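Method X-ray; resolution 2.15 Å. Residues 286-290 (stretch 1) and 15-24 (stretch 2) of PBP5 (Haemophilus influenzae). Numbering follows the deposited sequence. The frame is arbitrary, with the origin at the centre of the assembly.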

# COMPACT_ATOMS: atom_id res chain seq x y z
N HIS A 286 5.09 13.00 10.59
CA HIS A 286 3.69 12.71 10.83
C HIS A 286 2.89 13.60 9.90
O HIS A 286 3.36 14.69 9.55
CB HIS A 286 3.27 13.04 12.27
CG HIS A 286 1.91 12.53 12.61
ND1 HIS A 286 1.71 11.28 13.17
CD2 HIS A 286 0.68 13.07 12.46
CE1 HIS A 286 0.41 11.07 13.32
NE2 HIS A 286 -0.24 12.14 12.89
N PHE A 287 1.69 13.14 9.51
CA PHE A 287 0.93 13.80 8.44
C PHE A 287 -0.50 13.71 8.82
O PHE A 287 -0.91 12.72 9.40
CB PHE A 287 1.08 13.13 7.06
CG PHE A 287 2.49 13.15 6.50
CD1 PHE A 287 2.91 14.18 5.68
CD2 PHE A 287 3.36 12.09 6.74
CE1 PHE A 287 4.17 14.20 5.16
CE2 PHE A 287 4.62 12.12 6.23
CZ PHE A 287 5.04 13.16 5.44
N ILE A 288 -1.26 14.74 8.51
CA ILE A 288 -2.67 14.60 8.79
C ILE A 288 -3.46 14.98 7.55
O ILE A 288 -2.96 15.65 6.65
CB ILE A 288 -3.13 15.40 10.07
CG1 ILE A 288 -3.02 16.91 9.84
CG2 ILE A 288 -2.33 14.93 11.28
CD1 ILE A 288 -4.00 17.71 10.79
N THR A 289 -4.68 14.51 7.49
CA THR A 289 -5.52 14.83 6.39
C THR A 289 -6.75 15.61 6.89
O THR A 289 -7.47 15.14 7.75
CB THR A 289 -5.95 13.51 5.66
OG1 THR A 289 -4.77 12.83 5.19
CG2 THR A 289 -6.93 13.81 4.50
N ILE A 290 -7.00 16.77 6.30
CA ILE A 290 -8.08 17.69 6.73
C ILE A 290 -8.89 18.20 5.54
O ILE A 290 -8.43 18.07 4.42
CB ILE A 290 -7.45 18.92 7.41
CG1 ILE A 290 -6.54 19.64 6.39
CG2 ILE A 290 -6.69 18.48 8.68
CD1 ILE A 290 -5.12 19.97 6.88
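Stretch 2, residues 15-24: MDYNSGAILT

Residues 286-290 form an extended β-strand whose side chains alternate, and stretch 2 packs against the side presented by Phe287 and Thr289. Stretch 2 is not a single extended segment: it ends one strand at Met15 and Asp16, passes through a turn at Tyr17 to Ala21, and enters a second strand at Ile22. The turn is closed by backbone hydrogen bonds from Gly20 N to Asp16 O (2.9 Å) and from Asp16 N to Ala21 O (3.0 Å), while Asp16 OD2 accepts from Asn18 N (2.6 Å) and Ser19 N (2.9 Å). Gly20 adopts a positive phi of 84°.

His286 makes no contact with stretch 2. The CA-to-CB bond of Phe287 (chi1 m) points toward stretch 2, and Asn18 CB lies over one face of the Phe287 ring, 4.2 Å from its centroid, in a CH-π contact; Phe287 CD2 also approaches Asn18 O at 3.4 Å. The backbones come nearest here, with Phe287 CA 4.8 Å from Ser19 CA, and Phe287 O lies 3.3 Å from Ser19 CB. The CA-to-CB bond of Ile288 points away; Ile288 CA is 4.1 Å from Ser19 CB. That of Thr289 again points toward stretch 2, and Thr289 OG1 hydrogen-bonds Ser19 OG at 2.7 Å. The turn does not run alongside the strand in one sense, since Thr289 meets both Asp16, before the turn (Thr289 OG1 to Asp16 CB, 3.4 Å), and Ala21 and Leu23, with Thr289 CB 4.2 Å from Ala21 CB and Thr289 CG2 4.3 Å from Leu23 CD1. Ile290 lies beyond reach of stretch 2.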

# COMPACT_ATOMS: atom_id res chain seq x y z
N MET A 15 -7.92 6.23 0.68
CA MET A 15 -7.09 6.45 1.85
C MET A 15 -5.93 7.33 1.41
O MET A 15 -5.41 7.13 0.33
CB MET A 15 -6.61 5.09 2.43
CG MET A 15 -5.31 5.16 3.25
SD MET A 15 -4.45 3.57 3.66
CE MET A 15 -2.90 3.75 2.86
N ASP A 16 -5.54 8.30 2.22
CA ASP A 16 -4.35 9.08 1.97
C ASP A 16 -3.14 8.21 2.28
O ASP A 16 -3.05 7.62 3.37
CB ASP A 16 -4.29 10.33 2.90
CG ASP A 16 -3.08 11.19 2.63
OD1 ASP A 16 -3.12 12.14 1.78
OD2 ASP A 16 -2.03 10.88 3.19
N TYR A 17 -2.20 8.16 1.34
CA TYR A 17 -1.02 7.29 1.48
C TYR A 17 -0.18 7.79 2.68
O TYR A 17 0.49 7.01 3.38
CB TYR A 17 -0.19 7.40 0.23
CG TYR A 17 1.24 6.90 0.32
CD1 TYR A 17 1.53 5.49 0.42
CD2 TYR A 17 2.30 7.79 0.29
CE1 TYR A 17 2.87 5.02 0.49
CE2 TYR A 17 3.63 7.34 0.39
CZ TYR A 17 3.90 5.96 0.47
OH TYR A 17 5.19 5.57 0.53
N ASN A 18 -0.17 9.10 2.90
CA ASN A 18 0.88 9.63 3.74
C ASN A 18 0.49 9.62 5.18
O ASN A 18 1.33 9.46 6.01
CB ASN A 18 1.29 11.00 3.32
CG ASN A 18 2.26 10.98 2.19
OD1 ASN A 18 1.96 11.41 1.10
ND2 ASN A 18 3.45 10.53 2.45
N SER A 19 -0.80 9.65 5.46
CA SER A 19 -1.28 9.81 6.81
C SER A 19 -2.06 8.58 7.22
O SER A 19 -2.27 8.35 8.42
CB SER A 19 -2.22 11.03 6.86
OG SER A 19 -3.46 10.75 6.22
N GLY A 20 -2.51 7.80 6.22
CA GLY A 20 -3.17 6.52 6.45
C GLY A 20 -4.62 6.72 6.73
O GLY A 20 -5.35 5.79 7.04
N ALA A 21 -5.11 7.95 6.62
CA ALA A 21 -6.52 8.18 6.99
C ALA A 21 -7.49 7.67 5.89
O ALA A 21 -7.25 7.86 4.70
CB ALA A 21 -6.77 9.67 7.23
N ILE A 22 -8.58 7.05 6.29
CA ILE A 22 -9.60 6.64 5.33
C ILE A 22 -10.57 7.79 5.05
O ILE A 22 -11.34 8.16 5.91
CB ILE A 22 -10.35 5.47 5.89
CG1 ILE A 22 -9.35 4.44 6.40
CG2 ILE A 22 -11.26 4.88 4.84
CD1 ILE A 22 -8.42 3.95 5.31
N LEU A 23 -10.52 8.37 3.86
CA LEU A 23 -11.36 9.49 3.52
C LEU A 23 -12.81 9.10 3.29
O LEU A 23 -13.71 9.88 3.61
CB LEU A 23 -10.83 10.17 2.29
CG LEU A 23 -9.57 10.99 2.51
CD1 LEU A 23 -8.53 10.11 3.04
CD2 LEU A 23 -9.06 11.64 1.23
N THR A 24 -13.07 7.92 2.72
CA THR A 24 -14.45 7.41 2.56
C THR A 24 -14.36 5.87 2.42
O THR A 24 -13.30 5.39 2.19
CB THR A 24 -15.23 8.12 1.39
OG1 THR A 24 -16.57 7.68 1.42
CG2 THR A 24 -14.69 7.82 -0.03